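Long-range contacts in decapping nuclease RAI1 (Candida albicans, PDB 5BTH), which hydrolyses 5'-end caps of RNA, removing the entire NAD moiety from NAD-capped transcripts, and binds and stimulates the exoribonuclease RAT1: residues 14-19 with 211-216; 27-32 with 201-206; 121-126 with 136-141; 250-255 with 284-289; 346-351 with 359-364. All coordinates share one frame; numbering follows the deposited sequence.

Contact 1. Residues 14-19 with 211-216; sequences TALKQP and TGIGNV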
# COMPACT_ATOMS: atom_id res chain seq x y z
N THR A 14 -8.28 -1.84 -21.33
CA THR A 14 -8.18 -2.11 -19.89
C THR A 14 -8.92 -3.43 -19.65
O THR A 14 -9.86 -3.51 -18.86
CB THR A 14 -8.71 -0.94 -19.00
OG1 THR A 14 -7.91 0.23 -19.17
CG2 THR A 14 -8.66 -1.31 -17.53
N ALA A 15 -8.53 -4.47 -20.38
CA ALA A 15 -8.83 -5.82 -19.95
C ALA A 15 -8.27 -5.90 -18.52
O ALA A 15 -7.16 -5.39 -18.26
CB ALA A 15 -8.16 -6.83 -20.87
N LEU A 16 -9.03 -6.48 -17.59
CA LEU A 16 -8.61 -6.48 -16.17
C LEU A 16 -8.44 -7.87 -15.53
O LEU A 16 -9.40 -8.61 -15.38
CB LEU A 16 -9.61 -5.66 -15.32
CG LEU A 16 -9.46 -4.14 -15.41
CD1 LEU A 16 -10.44 -3.47 -14.46
CD2 LEU A 16 -8.02 -3.67 -15.17
N LYS A 17 -7.21 -8.19 -15.12
CA LYS A 17 -6.98 -9.47 -14.46
C LYS A 17 -7.43 -9.46 -13.02
O LYS A 17 -7.25 -8.48 -12.29
CB LYS A 17 -5.52 -9.92 -14.56
CG LYS A 17 -4.96 -10.02 -15.97
CD LYS A 17 -5.93 -10.59 -17.01
CE LYS A 17 -5.63 -10.05 -18.40
NZ LYS A 17 -5.69 -8.56 -18.46
N GLN A 18 -8.03 -10.58 -12.62
CA GLN A 18 -8.60 -10.75 -11.30
C GLN A 18 -7.47 -11.03 -10.33
O GLN A 18 -6.73 -12.02 -10.50
CB GLN A 18 -9.60 -11.90 -11.30
CG GLN A 18 -10.31 -12.05 -9.98
CD GLN A 18 -11.80 -11.84 -10.09
OE1 GLN A 18 -12.25 -10.80 -10.56
NE2 GLN A 18 -12.57 -12.81 -9.62
N PRO A 19 -7.29 -10.16 -9.32
CA PRO A 19 -6.18 -10.40 -8.40
C PRO A 19 -6.33 -11.72 -7.65
O PRO A 19 -7.44 -12.11 -7.37
CB PRO A 19 -6.29 -9.22 -7.40
CG PRO A 19 -7.28 -8.25 -7.98
CD PRO A 19 -8.14 -9.02 -8.92
N THR A 211 -1.47 -10.18 -10.01
CA THR A 211 -2.56 -9.51 -10.76
C THR A 211 -2.10 -9.09 -12.17
O THR A 211 -1.07 -9.50 -12.63
CB THR A 211 -3.19 -8.35 -9.89
OG1 THR A 211 -4.43 -7.89 -10.46
CG2 THR A 211 -2.25 -7.18 -9.75
N GLY A 212 -2.89 -8.29 -12.89
CA GLY A 212 -2.50 -7.84 -14.21
C GLY A 212 -3.42 -6.82 -14.88
O GLY A 212 -4.60 -6.63 -14.49
N ILE A 213 -2.88 -6.18 -15.91
CA ILE A 213 -3.55 -5.07 -16.61
C ILE A 213 -3.24 -5.16 -18.12
O ILE A 213 -2.08 -5.31 -18.52
CB ILE A 213 -3.15 -3.71 -15.93
CG1 ILE A 213 -3.58 -2.48 -16.73
CG2 ILE A 213 -1.66 -3.65 -15.63
CD1 ILE A 213 -4.83 -1.83 -16.19
N GLY A 214 -4.27 -5.11 -18.96
CA GLY A 214 -4.11 -5.37 -20.40
C GLY A 214 -3.52 -6.77 -20.60
O GLY A 214 -4.14 -7.77 -20.23
N ASN A 215 -2.31 -6.83 -21.17
CA ASN A 215 -1.59 -8.09 -21.35
C ASN A 215 -0.35 -8.26 -20.43
O ASN A 215 0.43 -9.19 -20.59
CB ASN A 215 -1.18 -8.23 -22.81
CG ASN A 215 -0.14 -7.20 -23.24
OD1 ASN A 215 0.81 -6.90 -22.50
ND2 ASN A 215 -0.32 -6.67 -24.45
N VAL A 216 -0.20 -7.37 -19.46
CA VAL A 216 0.94 -7.37 -18.55
C VAL A 216 0.57 -8.06 -17.23
O VAL A 216 -0.56 -7.94 -16.76
CB VAL A 216 1.36 -5.92 -18.27
CG1 VAL A 216 2.72 -5.85 -17.56
CG2 VAL A 216 1.34 -5.09 -19.57

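Contact 2. Residues 27-32 with 201-206; sequences RDIDGK and NYEQYL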
# COMPACT_ATOMS: atom_id res chain seq x y z
N ARG A 27 5.18 -9.53 9.84
CA ARG A 27 6.19 -8.93 10.73
C ARG A 27 5.65 -8.94 12.18
O ARG A 27 4.45 -8.76 12.40
CB ARG A 27 6.48 -7.50 10.27
CG ARG A 27 7.72 -6.91 10.92
CD ARG A 27 8.16 -5.62 10.26
NE ARG A 27 7.25 -4.51 10.60
CZ ARG A 27 7.30 -3.30 10.05
NH1 ARG A 27 8.22 -3.03 9.15
NH2 ARG A 27 6.43 -2.35 10.41
N ASP A 28 6.52 -9.15 13.17
CA ASP A 28 6.05 -9.32 14.55
C ASP A 28 6.29 -8.09 15.39
O ASP A 28 6.72 -7.06 14.90
CB ASP A 28 6.62 -10.60 15.22
CG ASP A 28 8.09 -10.44 15.70
OD1 ASP A 28 8.70 -9.36 15.60
OD2 ASP A 28 8.65 -11.45 16.17
N ILE A 29 5.97 -8.20 16.68
CA ILE A 29 6.04 -7.09 17.62
C ILE A 29 7.44 -6.44 17.74
O ILE A 29 7.56 -5.33 18.29
CB ILE A 29 5.51 -7.56 19.01
CG1 ILE A 29 5.41 -6.43 20.03
CG2 ILE A 29 6.39 -8.63 19.62
CD1 ILE A 29 4.31 -5.45 19.71
N ASP A 30 8.49 -7.12 17.25
CA ASP A 30 9.87 -6.61 17.37
C ASP A 30 10.50 -6.23 16.06
O ASP A 30 11.66 -5.81 16.06
CB ASP A 30 10.79 -7.63 18.05
CG ASP A 30 10.24 -8.11 19.36
OD1 ASP A 30 10.01 -7.27 20.26
OD2 ASP A 30 10.00 -9.32 19.48
N GLY A 31 9.78 -6.40 14.95
CA GLY A 31 10.27 -6.00 13.63
C GLY A 31 10.71 -7.15 12.74
O GLY A 31 11.10 -6.91 11.60
N LYS A 32 10.61 -8.37 13.26
CA LYS A 32 11.14 -9.59 12.65
C LYS A 32 10.11 -10.30 11.80
O LYS A 32 8.97 -10.47 12.23
CB LYS A 32 11.51 -10.57 13.76
CG LYS A 32 12.15 -11.86 13.26
CD LYS A 32 11.97 -13.03 14.22
CE LYS A 32 12.90 -14.18 13.86
NZ LYS A 32 12.89 -15.25 14.88
N ASN A 201 2.82 -0.13 15.91
CA ASN A 201 2.78 -0.35 14.45
C ASN A 201 3.89 -1.25 13.89
O ASN A 201 4.29 -1.12 12.74
CB ASN A 201 2.73 0.98 13.69
CG ASN A 201 4.01 1.77 13.81
OD1 ASN A 201 4.86 1.49 14.62
ND2 ASN A 201 4.14 2.77 12.99
N TYR A 202 4.32 -2.21 14.70
CA TYR A 202 5.33 -3.17 14.29
C TYR A 202 4.70 -4.32 13.53
O TYR A 202 5.20 -4.77 12.49
CB TYR A 202 6.13 -3.67 15.51
CG TYR A 202 7.23 -2.74 15.99
CD1 TYR A 202 6.92 -1.54 16.57
CD2 TYR A 202 8.59 -3.09 15.89
CE1 TYR A 202 7.91 -0.68 17.01
CE2 TYR A 202 9.59 -2.23 16.34
CZ TYR A 202 9.24 -1.02 16.90
OH TYR A 202 10.16 -0.12 17.36
N GLU A 203 3.55 -4.77 14.02
CA GLU A 203 3.01 -6.04 13.57
C GLU A 203 2.37 -5.77 12.25
O GLU A 203 1.80 -4.74 12.10
CB GLU A 203 2.00 -6.54 14.56
CG GLU A 203 2.60 -6.73 15.93
CD GLU A 203 1.58 -7.17 16.92
OE1 GLU A 203 1.21 -6.37 17.79
OE2 GLU A 203 1.12 -8.31 16.77
N GLN A 204 2.55 -6.67 11.29
CA GLN A 204 2.01 -6.49 9.92
C GLN A 204 1.63 -7.82 9.37
O GLN A 204 2.32 -8.80 9.60
CB GLN A 204 3.07 -5.96 8.98
CG GLN A 204 3.47 -4.54 9.20
CD GLN A 204 4.47 -4.07 8.16
OE1 GLN A 204 5.17 -4.87 7.56
NE2 GLN A 204 4.54 -2.76 7.94
N TYR A 205 0.54 -7.89 8.61
CA TYR A 205 0.28 -9.09 7.86
C TYR A 205 0.39 -8.66 6.43
O TYR A 205 -0.29 -7.75 6.02
CB TYR A 205 -1.09 -9.65 8.20
CG TYR A 205 -1.56 -10.84 7.38
CD1 TYR A 205 -1.13 -12.14 7.68
CD2 TYR A 205 -2.50 -10.69 6.38
CE1 TYR A 205 -1.61 -13.25 6.95
CE2 TYR A 205 -2.97 -11.78 5.64
CZ TYR A 205 -2.52 -13.06 5.92
OH TYR A 205 -3.01 -14.12 5.18
N LEU A 206 1.30 -9.31 5.70
CA LEU A 206 1.54 -8.99 4.28
C LEU A 206 1.18 -10.10 3.33
O LEU A 206 1.57 -11.23 3.50
CB LEU A 206 2.99 -8.57 4.02
CG LEU A 206 3.46 -7.51 5.03
CD1 LEU A 206 4.38 -8.16 6.04
CD2 LEU A 206 4.17 -6.33 4.40

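Contact 3. Residues 121-126 with 136-141; sequences DLYVVP and DDELDM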
# COMPACT_ATOMS: atom_id res chain seq x y z
N ASP A 121 10.23 8.36 -6.99
CA ASP A 121 11.57 7.93 -7.39
C ASP A 121 11.87 6.46 -7.09
O ASP A 121 12.09 6.05 -5.95
CB ASP A 121 12.60 8.85 -6.77
CG ASP A 121 12.55 10.25 -7.36
OD1 ASP A 121 12.82 10.39 -8.57
OD2 ASP A 121 12.21 11.21 -6.65
N LEU A 122 11.93 5.66 -8.16
CA LEU A 122 12.09 4.23 -8.02
C LEU A 122 13.16 3.71 -8.93
O LEU A 122 13.46 4.29 -9.98
CB LEU A 122 10.83 3.50 -8.46
CG LEU A 122 9.51 4.24 -8.36
CD1 LEU A 122 8.49 3.63 -9.29
CD2 LEU A 122 9.05 4.24 -6.93
N TYR A 123 13.67 2.55 -8.53
CA TYR A 123 14.57 1.78 -9.32
C TYR A 123 13.84 0.63 -10.01
O TYR A 123 12.97 -0.00 -9.41
CB TYR A 123 15.62 1.19 -8.39
CG TYR A 123 16.55 2.20 -7.77
CD1 TYR A 123 17.34 3.02 -8.57
CD2 TYR A 123 16.70 2.29 -6.39
CE1 TYR A 123 18.22 3.93 -8.01
CE2 TYR A 123 17.59 3.20 -5.82
CZ TYR A 123 18.36 4.02 -6.63
OH TYR A 123 19.24 4.93 -6.09
N VAL A 124 14.25 0.33 -11.24
CA VAL A 124 13.77 -0.80 -11.98
C VAL A 124 14.88 -1.73 -12.41
O VAL A 124 15.89 -1.27 -12.94
CB VAL A 124 13.17 -0.38 -13.30
CG1 VAL A 124 12.55 -1.59 -13.95
CG2 VAL A 124 12.16 0.74 -13.04
N VAL A 125 14.67 -3.03 -12.28
CA VAL A 125 15.77 -3.98 -12.38
C VAL A 125 15.41 -5.29 -13.10
O VAL A 125 14.58 -6.07 -12.61
CB VAL A 125 16.34 -4.25 -11.00
CG1 VAL A 125 17.55 -5.15 -11.11
CG2 VAL A 125 16.67 -2.92 -10.36
N PRO A 126 16.02 -5.51 -14.28
CA PRO A 126 15.85 -6.74 -15.03
C PRO A 126 16.54 -7.91 -14.38
O PRO A 126 17.66 -7.78 -13.88
CB PRO A 126 16.50 -6.43 -16.37
CG PRO A 126 16.39 -4.96 -16.51
CD PRO A 126 16.61 -4.45 -15.12
N ASP A 136 13.36 4.47 -4.47
CA ASP A 136 14.57 5.15 -4.02
C ASP A 136 14.35 5.52 -2.57
O ASP A 136 13.65 6.49 -2.27
CB ASP A 136 14.89 6.40 -4.84
CG ASP A 136 16.34 6.87 -4.63
OD1 ASP A 136 16.86 6.74 -3.50
OD2 ASP A 136 16.92 7.37 -5.62
N ASP A 137 14.95 4.73 -1.69
CA ASP A 137 14.78 4.89 -0.26
C ASP A 137 15.48 6.14 0.25
O ASP A 137 14.90 6.90 1.03
CB ASP A 137 15.39 3.68 0.49
CG ASP A 137 14.53 2.40 0.44
OD1 ASP A 137 13.32 2.41 0.09
OD2 ASP A 137 15.10 1.34 0.81
N GLU A 138 16.76 6.29 -0.12
CA GLU A 138 17.55 7.46 0.24
C GLU A 138 16.71 8.70 0.11
O GLU A 138 16.51 9.41 1.09
CB GLU A 138 18.71 7.66 -0.73
CG GLU A 138 20.00 6.93 -0.41
CD GLU A 138 20.99 7.08 -1.56
OE1 GLU A 138 20.72 6.57 -2.68
OE2 GLU A 138 22.02 7.75 -1.35
N LEU A 139 16.24 8.95 -1.11
CA LEU A 139 15.43 10.12 -1.40
C LEU A 139 14.25 10.18 -0.42
O LEU A 139 14.06 11.19 0.26
CB LEU A 139 14.94 10.08 -2.86
CG LEU A 139 15.82 10.78 -3.90
CD1 LEU A 139 15.38 10.53 -5.34
CD2 LEU A 139 15.84 12.28 -3.61
N ASP A 140 13.51 9.07 -0.29
CA ASP A 140 12.30 9.04 0.53
C ASP A 140 12.50 9.48 1.94
O ASP A 140 11.75 10.31 2.45
CB ASP A 140 11.69 7.65 0.52
CG ASP A 140 10.88 7.44 -0.70
OD1 ASP A 140 10.33 8.45 -1.21
OD2 ASP A 140 10.80 6.27 -1.15
N MET A 141 13.54 8.91 2.54
CA MET A 141 13.90 9.21 3.90
C MET A 141 14.26 10.67 4.03
O MET A 141 13.78 11.35 4.92
CB MET A 141 15.07 8.34 4.34
CG MET A 141 14.69 6.97 4.87
SD MET A 141 13.62 6.99 6.34
CE MET A 141 14.07 8.51 7.18

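Contact 4. Residues 250-255 with 284-289; sequences IIENNS and RDNNLI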
# COMPACT_ATOMS: atom_id res chain seq x y z
N ILE A 250 -14.57 14.10 10.83
CA ILE A 250 -15.98 14.33 10.39
C ILE A 250 -16.04 15.48 9.35
O ILE A 250 -15.24 16.46 9.38
CB ILE A 250 -16.98 14.58 11.54
CG1 ILE A 250 -16.38 15.26 12.77
CG2 ILE A 250 -17.57 13.25 12.01
CD1 ILE A 250 -15.35 16.39 12.58
N ILE A 251 -16.98 15.37 8.41
CA ILE A 251 -17.06 16.30 7.29
C ILE A 251 -18.09 17.41 7.58
O ILE A 251 -19.26 17.15 7.87
CB ILE A 251 -17.33 15.58 5.94
CG1 ILE A 251 -16.44 14.33 5.76
CG2 ILE A 251 -17.03 16.51 4.76
CD1 ILE A 251 -17.06 13.25 4.91
N GLU A 252 -17.62 18.66 7.47
CA GLU A 252 -18.30 19.86 7.96
C GLU A 252 -18.64 20.74 6.77
O GLU A 252 -19.75 21.19 6.64
CB GLU A 252 -17.38 20.69 8.90
CG GLU A 252 -16.47 19.92 9.85
CD GLU A 252 -16.71 20.19 11.32
OE1 GLU A 252 -15.78 20.69 12.00
OE2 GLU A 252 -17.81 19.87 11.81
N ASN A 253 -17.67 20.99 5.92
CA ASN A 253 -17.89 21.84 4.78
C ASN A 253 -17.46 21.19 3.48
O ASN A 253 -16.88 20.08 3.45
CB ASN A 253 -17.15 23.16 4.95
CG ASN A 253 -15.66 22.98 5.09
OD1 ASN A 253 -15.11 21.98 4.65
ND2 ASN A 253 -15.00 23.94 5.69
N ASN A 254 -17.78 21.91 2.42
CA ASN A 254 -17.41 21.58 1.07
C ASN A 254 -15.89 21.38 0.87
O ASN A 254 -15.45 20.51 0.13
CB ASN A 254 -17.93 22.70 0.15
CG ASN A 254 -17.88 22.32 -1.32
OD1 ASN A 254 -16.81 22.36 -1.95
ND2 ASN A 254 -19.02 21.97 -1.88
N SER A 255 -15.09 22.18 1.55
CA SER A 255 -13.65 22.00 1.47
C SER A 255 -13.23 20.55 1.89
O SER A 255 -12.32 19.92 1.32
CB SER A 255 -12.99 23.07 2.33
OG SER A 255 -11.58 22.99 2.32
N ARG A 284 -13.77 10.70 13.11
CA ARG A 284 -13.50 11.12 14.46
C ARG A 284 -13.52 12.61 14.52
O ARG A 284 -13.13 13.28 13.56
CB ARG A 284 -12.14 10.58 14.93
CG ARG A 284 -11.02 10.70 13.91
CD ARG A 284 -10.38 12.03 14.01
NE ARG A 284 -9.23 12.14 13.14
CZ ARG A 284 -8.76 13.33 12.77
NH1 ARG A 284 -9.34 14.44 13.23
NH2 ARG A 284 -7.73 13.41 11.97
N ASP A 285 -13.96 13.12 15.66
CA ASP A 285 -14.15 14.57 15.81
C ASP A 285 -12.82 15.25 16.13
O ASP A 285 -11.77 14.57 16.14
CB ASP A 285 -15.22 14.83 16.87
CG ASP A 285 -14.76 14.56 18.26
OD1 ASP A 285 -13.54 14.54 18.53
OD2 ASP A 285 -15.63 14.36 19.11
N ASN A 286 -12.83 16.56 16.40
CA ASN A 286 -11.55 17.29 16.59
C ASN A 286 -10.84 16.93 17.93
O ASN A 286 -9.66 17.22 18.07
CB ASN A 286 -11.66 18.82 16.51
CG ASN A 286 -12.72 19.30 15.54
OD1 ASN A 286 -12.69 19.03 14.34
ND2 ASN A 286 -13.67 20.04 16.07
N ASN A 287 -11.58 16.38 18.90
CA ASN A 287 -10.99 15.76 20.09
C ASN A 287 -10.63 14.28 19.91
O ASN A 287 -10.39 13.59 20.89
CB ASN A 287 -11.94 15.91 21.27
CG ASN A 287 -12.21 17.37 21.59
OD1 ASN A 287 -11.38 18.24 21.37
ND2 ASN A 287 -13.39 17.62 22.12
N LEU A 288 -10.64 13.81 18.67
CA LEU A 288 -10.16 12.50 18.32
C LEU A 288 -10.97 11.41 18.99
O LEU A 288 -10.44 10.37 19.39
CB LEU A 288 -8.64 12.40 18.60
CG LEU A 288 -7.88 13.61 18.03
CD1 LEU A 288 -6.36 13.56 18.03
CD2 LEU A 288 -8.35 13.89 16.58
N ILE A 289 -12.26 11.68 19.10
CA ILE A 289 -13.26 10.72 19.56
C ILE A 289 -14.00 10.14 18.34
O ILE A 289 -14.49 10.89 17.53
CB ILE A 289 -14.33 11.41 20.45
CG1 ILE A 289 -13.70 12.23 21.59
CG2 ILE A 289 -15.30 10.39 21.03
CD1 ILE A 289 -12.84 11.38 22.52

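Contact 5. Residues 346-351 with 359-364; sequences KSYRLK and FTLSET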
# COMPACT_ATOMS: atom_id res chain seq x y z
N LYS A 346 22.18 -3.82 -17.00
CA LYS A 346 21.85 -2.48 -16.51
C LYS A 346 20.43 -2.39 -15.93
O LYS A 346 19.57 -3.25 -16.14
CB LYS A 346 22.11 -1.39 -17.56
CG LYS A 346 21.77 -1.75 -19.00
CD LYS A 346 23.03 -1.83 -19.86
CE LYS A 346 22.71 -2.34 -21.26
NZ LYS A 346 21.69 -1.48 -21.94
N SER A 347 20.26 -1.33 -15.13
CA SER A 347 19.07 -1.02 -14.35
C SER A 347 18.52 0.31 -14.85
O SER A 347 19.07 0.95 -15.73
CB SER A 347 19.45 -0.85 -12.85
OG SER A 347 19.71 -2.08 -12.19
N TYR A 348 17.43 0.76 -14.26
CA TYR A 348 16.88 2.03 -14.63
C TYR A 348 16.33 2.82 -13.44
O TYR A 348 16.36 2.39 -12.28
CB TYR A 348 15.84 1.84 -15.76
CG TYR A 348 16.29 0.98 -16.97
CD1 TYR A 348 16.70 1.56 -18.20
CD2 TYR A 348 16.27 -0.41 -16.89
CE1 TYR A 348 17.08 0.76 -19.29
CE2 TYR A 348 16.67 -1.21 -17.95
CZ TYR A 348 17.08 -0.63 -19.15
OH TYR A 348 17.44 -1.49 -20.17
N ARG A 349 15.88 4.03 -13.74
CA ARG A 349 15.26 4.90 -12.78
C ARG A 349 13.96 5.39 -13.31
O ARG A 349 13.89 5.96 -14.42
CB ARG A 349 16.13 6.09 -12.47
CG ARG A 349 17.09 5.80 -11.36
CD ARG A 349 17.97 7.01 -11.18
NE ARG A 349 18.10 7.32 -9.77
CZ ARG A 349 19.23 7.19 -9.06
NH1 ARG A 349 20.37 6.75 -9.63
NH2 ARG A 349 19.20 7.50 -7.76
N LEU A 350 12.93 5.13 -12.52
CA LEU A 350 11.66 5.74 -12.77
C LEU A 350 11.63 6.95 -11.85
O LEU A 350 11.84 6.85 -10.63
CB LEU A 350 10.49 4.77 -12.55
CG LEU A 350 9.46 5.00 -13.67
CD1 LEU A 350 10.01 4.53 -15.01
CD2 LEU A 350 8.12 4.34 -13.42
N LYS A 351 11.42 8.08 -12.52
CA LYS A 351 11.27 9.38 -11.92
C LYS A 351 10.00 9.97 -12.49
O LYS A 351 9.78 9.93 -13.70
CB LYS A 351 12.40 10.28 -12.36
CG LYS A 351 12.48 11.58 -11.60
CD LYS A 351 13.92 12.05 -11.57
CE LYS A 351 14.04 13.40 -10.88
NZ LYS A 351 13.99 13.22 -9.40
N PHE A 359 8.00 12.27 -16.84
CA PHE A 359 7.92 10.89 -16.39
C PHE A 359 8.98 10.06 -17.13
O PHE A 359 8.75 9.59 -18.24
CB PHE A 359 6.50 10.34 -16.63
CG PHE A 359 6.19 9.08 -15.83
CD1 PHE A 359 5.72 9.16 -14.52
CD2 PHE A 359 6.39 7.81 -16.39
CE1 PHE A 359 5.45 8.01 -13.79
CE2 PHE A 359 6.13 6.65 -15.65
CZ PHE A 359 5.66 6.75 -14.35
N THR A 360 10.12 9.85 -16.50
CA THR A 360 11.32 9.54 -17.25
C THR A 360 11.85 8.15 -16.92
O THR A 360 12.04 7.81 -15.75
CB THR A 360 12.48 10.55 -16.97
OG1 THR A 360 13.35 10.03 -15.93
CG2 THR A 360 11.98 11.93 -16.53
N LEU A 361 12.16 7.38 -17.96
CA LEU A 361 12.93 6.18 -17.76
C LEU A 361 14.29 6.43 -18.34
O LEU A 361 14.42 6.82 -19.52
CB LEU A 361 12.29 4.98 -18.42
CG LEU A 361 12.87 3.60 -18.04
CD1 LEU A 361 13.14 3.46 -16.56
CD2 LEU A 361 11.87 2.54 -18.46
N SER A 362 15.30 6.23 -17.51
CA SER A 362 16.66 6.52 -17.88
C SER A 362 17.57 5.50 -17.21
O SER A 362 17.42 5.26 -16.03
CB SER A 362 17.03 7.88 -17.33
OG SER A 362 17.19 7.79 -15.92
N GLU A 363 18.52 4.95 -17.95
CA GLU A 363 19.53 4.03 -17.39
C GLU A 363 20.28 4.60 -16.16
O GLU A 363 20.61 5.80 -16.11
CB GLU A 363 20.52 3.66 -18.51
CG GLU A 363 21.52 2.57 -18.13
CD GLU A 363 22.30 2.04 -19.32
OE1 GLU A 363 21.85 2.22 -20.49
OE2 GLU A 363 23.36 1.46 -19.07
N THR A 364 20.55 3.75 -15.17
CA THR A 364 21.18 4.19 -13.92
C THR A 364 22.64 4.15 -14.12
O THR A 364 23.09 3.64 -15.15
CB THR A 364 20.96 3.22 -12.74
OG1 THR A 364 21.53 1.93 -13.05
CG2 THR A 364 19.47 3.03 -12.39
O HOH W 1 14.98 8.59 -14.55

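Contact 1. Residues 14-19 with 211-216
K17 bends over the backbone of G212 and G214, and with T211 and G214 it contributes most of the buried surface. Its CG is placed anti to the carbonyl carbon (chi1 -56°), and a further bend at chi2 lays the chain over the G212 peptide, with K17 CB 3.4 Å from G212 O. After another turn at chi4, the ammonium group arrives at the carbonyl of G214. The K17 NZ to G214 O bond is modelled very short, so its exact length is doubtful.

G214 also works through its amide: G214 N donates to A15 O at 3.0 Å. Next to it, K17 N gives a second backbone bond to G212 O, 3.1 Å long. T211 closes the other end by lying alongside P19, its OG1 3.8 Å from P19 CG. At the neighbouring non-hydrogen-bonded pair, L16 CD2 rests on I213 CD1 at 3.8 Å.

The start of strand 16-27, only weakly bonded here, runs antiparallel along strand 204-213 just where a type II' turn, I213 to V216, sends the chain into strand 216-227. I213 packs down on Y328 and V332 of helix 321-338, while T211 meets L220 of strand 216-227 and P19 touches L239.

Contact 2. Residues 27-32 with 201-206
R27 joins Q204 through a pair of antiparallel backbone bonds, R27 N to Q204 O and Q204 N to R27 O, both 3.0 Å. Its side chain leaves with CG anti to the backbone N (chi1 -167°) and bends at chi3, which brings the guanidinium flat over the Q204 amide. The two planes are 13° apart and stacked, with Q204 CD at 3.4 Å above the plane of the R27 guanidinium. At the guanidinium's edge, NE of R27 donates to Y202 O at 2.8 Å, almost straight and in the planes of both groups; NH2 adds only weak bonds to the carbonyls of Y202 and N201, and has a stronger partner in N73.

Next along the chain, D28 turns its side chain away, but its carbonyl O sits 3.5 Å from Y202 CB. D28 OD1 takes N-H groups from D30 and K32 on opposite faces of its carboxylate, the first forming an Asx turn. I29 lies beside E203, whose OE1 is held by N200, and I29 O comes within 3.4 Å of Y202 CD2. G31 then places its N at the edge of the Y202 ring.

A type I turn from D28 to G31, with G31 at positive phi and D28 N bonded to K32 O, is the classic 3:5 hairpin with a G1 bulge, here linking strands 16-27 and 33-34. Q204 meanwhile touches E223, a probable substrate-binding residue.

Contact 3. Residues 121-126 with 136-141
The phenol ring of Y123 and the carboxylate of D136 cross at an oblique angle, their planes 29° apart. D136 OD2 comes to 3.4 Å from Y123 OH, and the ring's CE2 reaches the D136 backbone, 4.0 Å from its CA. With CG anti to the carbonyl carbon (chi1 -67°), the long ring carries its hydroxyl end to D136. The carboxylate's stronger partner is R349, which forms a salt bridge with OD2.

The other flat group, the D121 carboxylate, is met by a methyl: L139 CD1 lies 3.5 Å from D121 CG, set aslant to it. Its oxygens are taken up elsewhere, OD2 by R143 and OD1 by K351, both as salt bridges. The two acidic groups stay 5.9 Å apart between D121 OD1 and D136 OD2, and these cations probably offset much of their mutual repulsion. Between the backbones, D136 N donates to D121 O, though the modelled separation is too short for its length to be trusted.

D136 has its CG anti to the backbone N (chi1 -163°), which turns the carboxylate back toward the helix, where OD1 accepts a long, weak, but nearly straight bond from L139 N (3.3 Å). The arrangement is a helix N-cap: D136 opens helix 137-153 directly after the hairpin of strands 120-127 and 130-135, and the cap residue is pinned to the first strand of that hairpin.

Contact 4. Residues 250-255 with 284-289
I250 lays its longer branch along the backbone of R284 and D285. CG1 sits 3.8 Å from D285 CA, and the terminal CD1 follows at 3.9 Å from the same D285 CA. This placement has a price: chi1 of 31° leaves CG1 off any staggered position, which suggests mild strain. CD1 then points on to N286, whose OD1 lies 4.1 Å from I250 CD1.

The carboxylate of E252 approaches the same amide without bonding it; both turn toward R249, E252 OE1 through a long, weak ion pair and N286 OD1 through a weak hydrogen bond. D285 instead directs its carboxylate into its own turn, where OD1 accepts from I289 N at 3.2 Å.

One backbone bond joins the segments, from I250 N to R284 O at 3.2 Å, and it continues the parallel pairing of strands 242-249 and 278-284 past the end of the first strand. Little surface is buried here, so the join is a light one: a single backbone hydrogen bond, one aliphatic branch against backbone, and polar ends that share an arginine.

Contact 5. Residues 346-351 with 359-364
L361 carries its CG anti to the backbone N (chi1 -168°), which sends CD1 across the strand pair to L350 CD1, 3.7 Å away, and tightly against Y348 CB. L350 CD2 comes to 3.6 Å from F359 CZ, meeting the ring obliquely; F359 also meets W327 edge-to-face. Helix 321-338 covers both leucines, through W334 in each case.

On the reverse face stand R349, K351, T360 and S362. S362 tucks OG between its backbone N and carbonyl carbon (chi1 73°), and there OG and T360 OG1 share a water, at 2.7 and 2.6 Å. The same water donates to R349 O at 2.8 Å, bridging the strands. The polar ends of R349 and K351 are engaged by acids of the neighbouring strand-helix unit. At the open end of the hairpin, T364 N donates to S347 O (3.2 Å), while the extended E363 crosses the bent K346 chain at a slant, OE2 against CD, and the charged ends form only a long salt bridge.

The backbone bonds are uneven: T360 N to K351 O is 2.8 Å, but S362 N to R349 O and K351 N to T360 O are weak. The hairpin therefore combines an apolar face against a helix with a hydrated, charged one.

Contacts 3 and 5 are close neighbours: strands 120-127 and 348-353 pair directly, and two salt bridges run between them. Contact 3 is the buried one, dominated by acids with basic partners, whereas contact 5, partly buried, divides its chemistry by face. Contacts 1 and 2 both use strand 204-213, contact 1 near the start of strand 16-27 and contact 2 at its last residue and the turn beyond; the first is mostly backbone and lysine, the second, a surface contact, centres on a buried arginine stacked on an amide, closer to the metal site (E174) and to E223, which probably binds substrate. Contact 4, also superficial, lies across the molecule from contact 5 and buries the least surface.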